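Long-range contact in putative aldolase (Bacteroides vulgatus ATCC 8482, PDB 3DXI), which is of unknown function but, as a putative aldolase of the HMGL-like family, folds as a TIM barrel: residues D39-G44 / K74-M79. Numbering follows the deposited sequence.
Sequences DYLEVG and KKIAIM
Segments 39-44 and 74-79 lie on neighbouring parallel strands of the TIM barrel, 40-45 and 75-81, the second and third in sequence, joined by a beta-alpha-beta crossover. Backbone bonds alternate in the parallel pattern: K75 N to D39 O, L41 N to K75 O (3.0 Å), A77 N to L41 O (2.9 Å) and V43 N to A77 O. The next, M79 N to G44 O (2.8 Å), uses the carbonyl of G44 instead of that of V43, a slip of one residue at the end of the pairing. At the backbone angles of G44 (167°/-170°) a CB would collide with V43 O, a conformation suited to glycine. Y40, E42, K75 and A77 point into the barrel. K75 runs beside Y40 in the same direction: its CB lies over one ring face, 3.8 Å from the centroid in a CH-pi contact, and its extended chain carries NZ to Y40 OH (3.2 Å). E129 binds both polar ends, K75 NZ by a salt bridge and Y40 OH by a hydrogen bond. E42 CG, anti to the backbone N (chi1 -177°), lies 3.9 Å from A77 O; the extended chain brings OE2 to 3.4 Å from M79 CB, while OE1 forms salt bridges with R11 and R105. On the outer face L41 CB meets I76 CD1 at 4.1 Å. The V43 side chain crosses that of I76 at about a right angle, CG2 touching CG2. K74 NZ, weakly linked to D39 OD1 through a water, is held chiefly by the carbonyls of M33 and I38. L41 packs on Y29 and M33 of helix 23-34, and strands 4-7 and 103-108 continue the sheet on either side.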
loop_
_atom_site.group_PDB
_atom_site.type_symbol
_atom_site.label_atom_id
_atom_site.label_comp_id
_atom_site.label_asym_id
_atom_site.label_seq_id
_atom_site.Cartn_x
_atom_site.Cartn_y
_atom_site.Cartn_z
ATOM N N ASP A 39 -12.214 -17.349 -8.353
ATOM C CA ASP A 39 -12.538 -18.242 -9.456
ATOM C C ASP A 39 -11.472 -19.216 -9.932
ATOM O O ASP A 39 -11.786 -20.342 -10.317
ATOM C CB ASP A 39 -13.001 -17.388 -10.630
ATOM C CG ASP A 39 -14.045 -16.377 -10.214
ATOM O OD1 ASP A 39 -15.199 -16.789 -9.990
ATOM O OD2 ASP A 39 -13.706 -15.183 -10.083
ATOM N N TYR A 40 -10.224 -18.767 -9.929
ATOM C CA TYR A 40 -9.095 -19.573 -10.375
ATOM C C TYR A 40 -8.026 -19.675 -9.303
ATOM O O TYR A 40 -7.780 -18.722 -8.558
ATOM C CB TYR A 40 -8.460 -18.953 -11.622
ATOM C CG TYR A 40 -9.164 -19.276 -12.913
ATOM C CD1 TYR A 40 -8.633 -20.210 -13.798
ATOM C CD2 TYR A 40 -10.356 -18.640 -13.258
ATOM C CE1 TYR A 40 -9.267 -20.503 -15.001
ATOM C CE2 TYR A 40 -11.001 -18.929 -14.456
ATOM C CZ TYR A 40 -10.449 -19.862 -15.323
ATOM O OH TYR A 40 -11.086 -20.165 -16.500
ATOM N N LEU A 41 -7.387 -20.837 -9.244
ATOM C CA LEU A 41 -6.320 -21.084 -8.292
ATOM C C LEU A 41 -5.130 -21.648 -9.063
ATOM O O LEU A 41 -5.212 -22.742 -9.617
ATOM C CB LEU A 41 -6.755 -22.103 -7.234
ATOM C CG LEU A 41 -8.085 -21.918 -6.496
ATOM C CD1 LEU A 41 -8.261 -23.058 -5.507
ATOM C CD2 LEU A 41 -8.107 -20.578 -5.773
ATOM N N GLU A 42 -4.037 -20.892 -9.118
ATOM C CA GLU A 42 -2.831 -21.355 -9.793
ATOM C C GLU A 42 -1.994 -21.917 -8.658
ATOM O O GLU A 42 -1.371 -21.173 -7.899
ATOM C CB GLU A 42 -2.117 -20.194 -10.466
ATOM C CG GLU A 42 -0.903 -20.605 -11.251
ATOM C CD GLU A 42 -0.354 -19.455 -12.044
ATOM O OE1 GLU A 42 -0.033 -18.420 -11.421
ATOM O OE2 GLU A 42 -0.251 -19.580 -13.284
ATOM N N VAL A 43 -1.989 -23.241 -8.557
ATOM C CA VAL A 43 -1.324 -23.946 -7.472
ATOM C C VAL A 43 0.161 -24.260 -7.597
ATOM O O VAL A 43 0.796 -24.650 -6.610
ATOM C CB VAL A 43 -2.074 -25.256 -7.180
ATOM C CG1 VAL A 43 -3.542 -24.948 -6.858
ATOM C CG2 VAL A 43 -1.980 -26.185 -8.384
ATOM N N GLY A 44 0.721 -24.107 -8.791
ATOM C CA GLY A 44 2.134 -24.400 -8.942
ATOM C C GLY A 44 2.635 -24.491 -10.364
ATOM O O GLY A 44 1.928 -24.159 -11.315
ATOM N N LYS A 74 -13.287 -24.957 -7.557
ATOM C CA LYS A 74 -12.898 -23.885 -8.473
ATOM C C LYS A 74 -12.016 -24.382 -9.614
ATOM O O LYS A 74 -11.647 -25.553 -9.657
ATOM C CB LYS A 74 -12.174 -22.784 -7.696
ATOM C CG LYS A 74 -12.949 -22.306 -6.472
ATOM C CD LYS A 74 -14.350 -21.826 -6.852
ATOM C CE LYS A 74 -15.101 -21.261 -5.655
ATOM N NZ LYS A 74 -14.386 -20.109 -5.014
ATOM N N LYS A 75 -11.697 -23.497 -10.552
ATOM C CA LYS A 75 -10.845 -23.884 -11.666
ATOM C C LYS A 75 -9.386 -23.906 -11.214
ATOM O O LYS A 75 -8.961 -23.081 -10.403
ATOM C CB LYS A 75 -11.046 -22.935 -12.852
ATOM C CG LYS A 75 -12.355 -23.203 -13.611
ATOM C CD LYS A 75 -12.486 -22.335 -14.840
ATOM C CE LYS A 75 -13.625 -22.797 -15.731
ATOM N NZ LYS A 75 -13.648 -22.050 -17.023
ATOM N N ILE A 76 -8.628 -24.866 -11.730
ATOM C CA ILE A 76 -7.231 -25.025 -11.351
ATOM C C ILE A 76 -6.279 -24.725 -12.504
ATOM O O ILE A 76 -6.528 -25.100 -13.653
ATOM C CB ILE A 76 -6.964 -26.469 -10.858
ATOM C CG1 ILE A 76 -7.877 -26.800 -9.676
ATOM C CG2 ILE A 76 -5.502 -26.631 -10.460
ATOM C CD1 ILE A 76 -7.598 -25.980 -8.441
ATOM N N ALA A 77 -5.182 -24.053 -12.185
ATOM C CA ALA A 77 -4.187 -23.722 -13.186
ATOM C C ALA A 77 -2.788 -24.023 -12.671
ATOM O O ALA A 77 -2.555 -24.078 -11.462
ATOM C CB ALA A 77 -4.286 -22.243 -13.550
ATOM N N ILE A 78 -1.867 -24.246 -13.603
ATOM C CA ILE A 78 -0.467 -24.449 -13.267
ATOM C C ILE A 78 0.263 -23.547 -14.260
ATOM O O ILE A 78 -0.311 -23.139 -15.276
ATOM C CB ILE A 78 0.007 -25.933 -13.427
ATOM C CG1 ILE A 78 -0.034 -26.364 -14.893
ATOM C CG2 ILE A 78 -0.822 -26.847 -12.524
ATOM C CD1 ILE A 78 1.223 -26.010 -15.667
HETATM N N MSE A 79 1.517 -23.228 -13.974
HETATM C CA MSE A 79 2.276 -22.361 -14.857
HETATM C C MSE A 79 3.495 -23.049 -15.452
HETATM O O MSE A 79 4.082 -23.943 -14.837
HETATM C CB MSE A 79 2.707 -21.102 -14.091
HETATM C CG MSE A 79 3.670 -20.202 -14.843
HETATM SE SE MSE A 79 3.956 -18.509 -13.945
HETATM C CE MSE A 79 2.436 -17.556 -14.684
HETATM O O HOH W 1 -15.647 -18.714 -7.554
#